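Local coordinates for protein acyl-CoA thioesterase II (Mycobacterium avium subsp. paratuberculosis, PDB 4R9Z) that probably hydrolyses fatty acyl-CoA thioesters, as a double hot-dog protein of the acyl-CoA thioesterase II family, at residues R57-R68 against K101-V112. Residues are numbered along the deposited sequence; the frame is centred on the assembly and turned at random.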
ATOM      1  N   ARG B  57       1.215  21.397  -1.910  1.00 51.44           N
ATOM      2  CA  ARG B  57       0.653  20.334  -1.096  1.00 35.54           C
ATOM      3  C   ARG B  57       1.677  19.219  -0.946  1.00 43.18           C
ATOM      4  O   ARG B  57       2.446  18.945  -1.868  1.00 41.62           O
ATOM      5  CB  ARG B  57      -0.642  19.813  -1.719  1.00 32.57           C
ATOM      6  CG  ARG B  57      -1.807  20.779  -1.594  1.00 34.53           C
ATOM      7  CD  ARG B  57      -3.091  20.216  -2.187  1.00 26.92           C
ATOM      8  NE  ARG B  57      -4.182  21.185  -2.113  1.00 38.94           N
ATOM      9  CZ  ARG B  57      -5.447  20.927  -2.441  1.00 41.20           C
ATOM     10  NH1 ARG B  57      -5.792  19.727  -2.883  1.00 46.38           N
ATOM     11  NH2 ARG B  57      -6.368  21.873  -2.333  1.00 43.56           N
ATOM     12  N   GLU B  58       1.705  18.594   0.226  1.00 44.34           N
ATOM     13  CA  GLU B  58       2.674  17.539   0.496  1.00 38.49           C
ATOM     14  C   GLU B  58       2.041  16.149   0.413  1.00 36.71           C
ATOM     15  O   GLU B  58       0.863  15.971   0.737  1.00 29.26           O
ATOM     16  CB  GLU B  58       3.309  17.747   1.871  1.00 44.34           C
ATOM     17  CG  GLU B  58       4.291  18.904   1.921  1.00 47.40           C
ATOM     18  CD  GLU B  58       4.600  19.334   3.337  1.00 53.24           C
ATOM     19  OE1 GLU B  58       5.115  18.502   4.114  1.00 59.12           O
ATOM     20  OE2 GLU B  58       4.319  20.500   3.676  1.00 58.10           O
ATOM     21  N   PRO B  59       2.827  15.153  -0.023  1.00 30.52           N
ATOM     22  CA  PRO B  59       2.306  13.788  -0.118  1.00 26.86           C
ATOM     23  C   PRO B  59       2.188  13.136   1.248  1.00 30.44           C
ATOM     24  O   PRO B  59       3.122  13.197   2.051  1.00 29.72           O
ATOM     25  CB  PRO B  59       3.350  13.070  -0.975  1.00 25.45           C
ATOM     26  CG  PRO B  59       4.598  13.834  -0.762  1.00 32.33           C
ATOM     27  CD  PRO B  59       4.203  15.261  -0.534  1.00 28.78           C
ATOM     28  N   HIS B  60       1.041  12.527   1.519  1.00 28.52           N
ATOM     29  CA  HIS B  60       0.881  11.820   2.774  1.00 25.33           C
ATOM     30  C   HIS B  60       0.883  10.306   2.536  1.00 30.68           C
ATOM     31  O   HIS B  60       1.024   9.529   3.481  1.00 32.98           O
ATOM     32  CB  HIS B  60      -0.388  12.278   3.489  1.00 17.30           C
ATOM     33  CG  HIS B  60      -1.653  11.961   2.755  1.00 28.62           C
ATOM     34  ND1 HIS B  60      -2.272  10.736   2.844  1.00 26.67           N
ATOM     35  CD2 HIS B  60      -2.411  12.713   1.924  1.00 30.51           C
ATOM     36  CE1 HIS B  60      -3.368  10.746   2.102  1.00 24.75           C
ATOM     37  NE2 HIS B  60      -3.475  11.930   1.535  1.00 26.31           N
ATOM     38  N   SER B  61       0.735   9.891   1.277  1.00 23.41           N
ATOM     39  CA  SER B  61       0.889   8.482   0.922  1.00 20.65           C
ATOM     40  C   SER B  61       1.133   8.299  -0.569  1.00 20.62           C
ATOM     41  O   SER B  61       0.805   9.163  -1.377  1.00 28.88           O
ATOM     42  CB  SER B  61      -0.334   7.662   1.359  1.00 17.20           C
ATOM     43  OG  SER B  61      -1.514   8.073   0.700  1.00 25.55           O
ATOM     44  N   VAL B  62       1.692   7.148  -0.927  1.00 20.33           N
ATOM     45  CA  VAL B  62       1.998   6.835  -2.316  1.00 22.53           C
ATOM     46  C   VAL B  62       2.112   5.319  -2.504  1.00 23.63           C
ATOM     47  O   VAL B  62       2.703   4.614  -1.685  1.00 28.99           O
ATOM     48  CB  VAL B  62       3.312   7.535  -2.787  1.00 25.37           C
ATOM     49  CG1 VAL B  62       4.475   7.192  -1.870  1.00 19.29           C
ATOM     50  CG2 VAL B  62       3.644   7.167  -4.228  1.00 21.12           C
ATOM     51  N   HIS B  63       1.529   4.822  -3.586  1.00 21.92           N
ATOM     52  CA  HIS B  63       1.561   3.401  -3.889  1.00 18.87           C
ATOM     53  C   HIS B  63       2.139   3.204  -5.275  1.00 23.92           C
ATOM     54  O   HIS B  63       1.628   3.754  -6.244  1.00 31.07           O
ATOM     55  CB  HIS B  63       0.158   2.809  -3.791  1.00 19.42           C
ATOM     56  CG  HIS B  63      -0.485   3.020  -2.457  1.00 23.13           C
ATOM     57  ND1 HIS B  63      -0.311   2.153  -1.401  1.00 20.21           N
ATOM     58  CD2 HIS B  63      -1.281   4.014  -1.998  1.00 27.52           C
ATOM     59  CE1 HIS B  63      -0.982   2.596  -0.353  1.00 23.59           C
ATOM     60  NE2 HIS B  63      -1.580   3.724  -0.690  1.00 25.72           N
ATOM     61  N   THR B  64       3.210   2.423  -5.367  1.00 20.48           N
ATOM     62  CA  THR B  64       3.925   2.275  -6.624  1.00 18.70           C
ATOM     63  C   THR B  64       4.048   0.812  -7.037  1.00 29.48           C
ATOM     64  O   THR B  64       4.475  -0.018  -6.244  1.00 27.03           O
ATOM     65  CB  THR B  64       5.333   2.886  -6.525  1.00 21.18           C
ATOM     66  OG1 THR B  64       5.254   4.209  -5.974  1.00 29.67           O
ATOM     67  CG2 THR B  64       5.986   2.940  -7.885  1.00 25.11           C
ATOM     68  N   TYR B  65       3.676   0.503  -8.277  1.00 24.99           N
ATOM     69  CA  TYR B  65       3.911  -0.823  -8.844  1.00 24.52           C
ATOM     70  C   TYR B  65       5.086  -0.780  -9.798  1.00 27.60           C
ATOM     71  O   TYR B  65       5.118   0.047 -10.693  1.00 29.81           O
ATOM     72  CB  TYR B  65       2.675  -1.344  -9.594  1.00 21.32           C
ATOM     73  CG  TYR B  65       1.763  -2.201  -8.752  1.00 23.51           C
ATOM     74  CD1 TYR B  65       2.189  -3.425  -8.264  1.00 24.60           C
ATOM     75  CD2 TYR B  65       0.482  -1.782  -8.440  1.00 23.11           C
ATOM     76  CE1 TYR B  65       1.364  -4.203  -7.485  1.00 29.79           C
ATOM     77  CE2 TYR B  65      -0.352  -2.557  -7.662  1.00 25.48           C
ATOM     78  CZ  TYR B  65       0.092  -3.766  -7.189  1.00 24.03           C
ATOM     79  OH  TYR B  65      -0.738  -4.537  -6.416  1.00 21.37           O
ATOM     80  N   PHE B  66       6.036  -1.689  -9.630  1.00 22.83           N
ATOM     81  CA  PHE B  66       7.128  -1.789 -10.579  1.00 24.94           C
ATOM     82  C   PHE B  66       6.804  -2.925 -11.520  1.00 26.13           C
ATOM     83  O   PHE B  66       6.731  -4.082 -11.109  1.00 26.31           O
ATOM     84  CB  PHE B  66       8.456  -2.011  -9.868  1.00 20.96           C
ATOM     85  CG  PHE B  66       8.711  -1.027  -8.780  1.00 16.59           C
ATOM     86  CD1 PHE B  66       8.984   0.298  -9.084  1.00 23.62           C
ATOM     87  CD2 PHE B  66       8.662  -1.416  -7.451  1.00 21.84           C
ATOM     88  CE1 PHE B  66       9.209   1.223  -8.081  1.00 20.78           C
ATOM     89  CE2 PHE B  66       8.890  -0.500  -6.437  1.00 23.64           C
ATOM     90  CZ  PHE B  66       9.166   0.824  -6.752  1.00 24.72           C
ATOM     91  N   LEU B  67       6.598  -2.583 -12.785  1.00 25.75           N
ATOM     92  CA  LEU B  67       5.988  -3.509 -13.723  1.00 30.26           C
ATOM     93  C   LEU B  67       6.999  -4.120 -14.667  1.00 32.07           C
ATOM     94  O   LEU B  67       6.960  -5.318 -14.942  1.00 41.16           O
ATOM     95  CB  LEU B  67       4.895  -2.807 -14.535  1.00 29.33           C
ATOM     96  CG  LEU B  67       3.765  -2.153 -13.743  1.00 28.87           C
ATOM     97  CD1 LEU B  67       2.801  -1.451 -14.688  1.00 28.90           C
ATOM     98  CD2 LEU B  67       3.048  -3.196 -12.901  1.00 21.51           C
ATOM     99  N   ARG B  68       7.889  -3.281 -15.175  1.00 36.91           N
ATOM    100  CA  ARG B  68       8.879  -3.723 -16.142  1.00 36.88           C
ATOM    101  C   ARG B  68      10.241  -3.113 -15.829  1.00 32.44           C
ATOM    102  O   ARG B  68      10.324  -1.969 -15.376  1.00 32.57           O
ATOM    103  CB  ARG B  68       8.421  -3.366 -17.559  1.00 33.86           C
ATOM    104  CG  ARG B  68       8.343  -4.568 -18.479  1.00 48.11           C
ATOM    105  CD  ARG B  68       7.015  -4.663 -19.219  1.00 51.23           C
ATOM    106  NE  ARG B  68       7.163  -4.390 -20.649  1.00 61.41           N
ATOM    107  CZ  ARG B  68       7.715  -5.230 -21.521  1.00 59.33           C
ATOM    108  NH1 ARG B  68       8.180  -6.405 -21.116  1.00 55.53           N
ATOM    109  NH2 ARG B  68       7.809  -4.892 -22.802  1.00 51.82           N
ATOM    110  N   LYS B 101       6.871   1.161 -23.627  1.00 53.05           N
ATOM    111  CA  LYS B 101       6.915   0.336 -22.428  1.00 41.25           C
ATOM    112  C   LYS B 101       6.563   1.061 -21.130  1.00 40.99           C
ATOM    113  O   LYS B 101       7.148   2.094 -20.815  1.00 36.99           O
ATOM    114  CB  LYS B 101       8.314  -0.270 -22.305  1.00 50.97           C
ATOM    115  CG  LYS B 101       8.403  -1.547 -21.496  1.00 55.13           C
ATOM    116  CD  LYS B 101       9.847  -2.026 -21.430  1.00 60.96           C
ATOM    117  CE  LYS B 101      10.401  -2.277 -22.827  1.00 64.16           C
ATOM    118  NZ  LYS B 101      11.890  -2.347 -22.835  1.00 72.74           N
ATOM    119  N   ILE B 102       5.602   0.509 -20.388  1.00 37.36           N
ATOM    120  CA  ILE B 102       5.247   1.012 -19.061  1.00 34.92           C
ATOM    121  C   ILE B 102       6.134   0.351 -18.004  1.00 34.11           C
ATOM    122  O   ILE B 102       6.083  -0.860 -17.822  1.00 34.93           O
ATOM    123  CB  ILE B 102       3.768   0.743 -18.721  1.00 33.30           C
ATOM    124  CG1 ILE B 102       2.846   1.472 -19.692  1.00 32.17           C
ATOM    125  CG2 ILE B 102       3.455   1.183 -17.304  1.00 27.66           C
ATOM    126  CD1 ILE B 102       1.382   1.116 -19.511  1.00 24.89           C
ATOM    127  N   LEU B 103       6.938   1.144 -17.304  1.00 32.43           N
ATOM    128  CA  LEU B 103       7.889   0.602 -16.341  1.00 30.72           C
ATOM    129  C   LEU B 103       7.264   0.511 -14.960  1.00 35.49           C
ATOM    130  O   LEU B 103       7.405  -0.492 -14.259  1.00 36.51           O
ATOM    131  CB  LEU B 103       9.155   1.458 -16.275  1.00 29.35           C
ATOM    132  CG  LEU B 103       9.852   1.786 -17.591  1.00 30.88           C
ATOM    133  CD1 LEU B 103      11.036   2.701 -17.334  1.00 27.93           C
ATOM    134  CD2 LEU B 103      10.281   0.516 -18.305  1.00 31.10           C
ATOM    135  N   MET B 104       6.584   1.581 -14.567  1.00 35.62           N
ATOM    136  CA  MET B 104       5.889   1.604 -13.294  1.00 31.24           C
ATOM    137  C   MET B 104       4.648   2.475 -13.369  1.00 26.76           C
ATOM    138  O   MET B 104       4.537   3.349 -14.231  1.00 28.85           O
ATOM    139  CB  MET B 104       6.814   2.094 -12.168  1.00 32.20           C
ATOM    140  CG  MET B 104       7.379   3.493 -12.339  1.00 40.74           C
ATOM    141  SD  MET B 104       7.217   4.551 -10.877  1.00 33.76           S
ATOM    142  CE  MET B 104       5.507   5.026 -11.019  1.00 27.98           C
ATOM    143  N   GLU B 105       3.697   2.197 -12.486  1.00 28.17           N
ATOM    144  CA  GLU B 105       2.562   3.081 -12.280  1.00 27.63           C
ATOM    145  C   GLU B 105       2.416   3.351 -10.795  1.00 22.09           C
ATOM    146  O   GLU B 105       2.662   2.466  -9.976  1.00 25.42           O
ATOM    147  CB  GLU B 105       1.277   2.485 -12.854  1.00 28.06           C
ATOM    148  CG  GLU B 105       0.109   3.442 -12.773  1.00 34.41           C
ATOM    149  CD  GLU B 105      -0.854   3.291 -13.923  1.00 35.83           C
ATOM    150  OE1 GLU B 105      -0.524   3.757 -15.035  1.00 33.59           O
ATOM    151  OE2 GLU B 105      -1.941   2.715 -13.710  1.00 35.42           O
ATOM    152  N   ALA B 106       2.025   4.573 -10.448  1.00 17.22           N
ATOM    153  CA  ALA B 106       1.907   4.961  -9.047  1.00 19.76           C
ATOM    154  C   ALA B 106       0.680   5.804  -8.777  1.00 30.90           C
ATOM    155  O   ALA B 106       0.222   6.552  -9.642  1.00 31.64           O
ATOM    156  CB  ALA B 106       3.136   5.709  -8.602  1.00 16.55           C
ATOM    157  N   MET B 107       0.135   5.668  -7.575  1.00 23.73           N
ATOM    158  CA  MET B 107      -0.875   6.600  -7.109  1.00 21.81           C
ATOM    159  C   MET B 107      -0.361   7.307  -5.871  1.00 19.56           C
ATOM    160  O   MET B 107       0.394   6.734  -5.098  1.00 24.11           O
ATOM    161  CB  MET B 107      -2.196   5.895  -6.825  1.00 25.52           C
ATOM    162  CG  MET B 107      -2.808   5.230  -8.041  1.00 25.19           C
ATOM    163  SD  MET B 107      -4.424   4.538  -7.672  1.00 31.99           S
ATOM    164  CE  MET B 107      -3.976   3.292  -6.478  1.00 24.50           C
ATOM    165  N   SER B 108      -0.739   8.565  -5.709  1.00 22.40           N
ATOM    166  CA  SER B 108      -0.279   9.350  -4.575  1.00 25.31           C
ATOM    167  C   SER B 108      -1.371  10.292  -4.132  1.00 25.35           C
ATOM    168  O   SER B 108      -2.233  10.673  -4.918  1.00 26.75           O
ATOM    169  CB  SER B 108       0.983  10.140  -4.922  1.00 28.08           C
ATOM    170  OG  SER B 108       0.797  10.903  -6.099  1.00 30.90           O
ATOM    171  N   SER B 109      -1.333  10.664  -2.860  1.00 25.52           N
ATOM    172  CA  SER B 109      -2.358  11.520  -2.300  1.00 23.31           C
ATOM    173  C   SER B 109      -1.694  12.650  -1.521  1.00 24.92           C
ATOM    174  O   SER B 109      -0.594  12.489  -0.985  1.00 25.74           O
ATOM    175  CB  SER B 109      -3.310  10.713  -1.419  1.00 25.58           C
ATOM    176  OG  SER B 109      -4.407  11.503  -0.997  1.00 28.32           O
ATOM    177  N   PHE B 110      -2.352  13.803  -1.508  1.00 30.19           N
ATOM    178  CA  PHE B 110      -1.780  15.039  -0.983  1.00 30.72           C
ATOM    179  C   PHE B 110      -2.826  15.798  -0.173  1.00 29.98           C
ATOM    180  O   PHE B 110      -4.023  15.674  -0.433  1.00 29.97           O
ATOM    181  CB  PHE B 110      -1.279  15.936  -2.119  1.00 30.20           C
ATOM    182  CG  PHE B 110      -0.290  15.275  -3.029  1.00 24.58           C
ATOM    183  CD1 PHE B 110      -0.721  14.466  -4.069  1.00 24.32           C
ATOM    184  CD2 PHE B 110       1.064  15.493  -2.874  1.00 23.85           C
ATOM    185  CE1 PHE B 110       0.186  13.858  -4.917  1.00 23.25           C
ATOM    186  CE2 PHE B 110       1.973  14.892  -3.720  1.00 28.67           C
ATOM    187  CZ  PHE B 110       1.533  14.073  -4.743  1.00 24.48           C
ATOM    188  N   LYS B 111      -2.386  16.584   0.800  1.00 26.48           N
ATOM    189  CA  LYS B 111      -3.290  17.526   1.443  1.00 34.23           C
ATOM    190  C   LYS B 111      -2.548  18.756   1.943  1.00 41.66           C
ATOM    191  O   LYS B 111      -1.317  18.787   1.966  1.00 41.96           O
ATOM    192  CB  LYS B 111      -4.045  16.867   2.595  1.00 34.57           C
ATOM    193  CG  LYS B 111      -3.163  16.335   3.697  1.00 44.34           C
ATOM    194  CD  LYS B 111      -4.006  15.857   4.869  1.00 38.43           C
ATOM    195  CE  LYS B 111      -4.850  16.988   5.430  1.00 49.25           C
ATOM    196  NZ  LYS B 111      -5.078  16.825   6.890  1.00 53.09           N
ATOM    197  N   VAL B 112      -3.310  19.778   2.320  1.00 47.27           N
ATOM    198  CA  VAL B 112      -2.733  20.978   2.907  1.00 54.36           C
ATOM    199  C   VAL B 112      -2.538  20.721   4.400  1.00 58.36           C
ATOM    200  O   VAL B 112      -3.363  20.063   5.038  1.00 65.41           O
ATOM    201  CB  VAL B 112      -3.624  22.219   2.671  1.00 54.72           C
ATOM    202  CG1 VAL B 112      -3.645  22.581   1.192  1.00 52.21           C
ATOM    203  CG2 VAL B 112      -5.038  21.973   3.173  1.00 61.27           C
TER
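The H60 imidazole lies against S109: the backbone N of K111 and the carbonyl carbon of F110 sit at the ring edge, and NE2 meets S109 OG obliquely at 2.7 Å, a hydrogen bond in which either atom could be the donor. With CG between the backbone N and the carbonyl carbon (chi1 64°), the ring swings over to the neighbouring strand, while H60 N also bonds to S109 O. The F110 ring meets P59 obliquely, CE2 lying 3.6 Å from P59 CB. One face of the R68 guanidinium is covered by K101 CD; the two chains cross at about a right angle, and their positive ends, R68 NH2 and K101 NZ, lie 4.8 Å apart without touching. On the face carrying V62 and A106, T64 CG2 leans on M104 SD at 3.6 Å.

Strands 61-66 and 101-111 run antiparallel, their axes 176° apart in direction. The bond from H63 N to M107 O is nearly straight (169°), and Y65 N bonds almost linearly to E105 O. The register slips by one between P59 and S61, a beta bulge at the corner near H60; at the other end L103 O accepts from both L67 N and R68 N.

The pair joins strands 58-66 and 101-111 of the N-terminal hot-dog domain. Strand 218-226 flanks the first and strand 89-98 the second. Helix 39-52 packs on M104, S108 and F110, and P59 touches helix 188-201. From the face bearing S61 and Y65, the S61 hydroxyl bonds to Y65 OH of the second subunit and the Y65 hydroxyl to S61 OG of that subunit, placing the strands at the dimer interface.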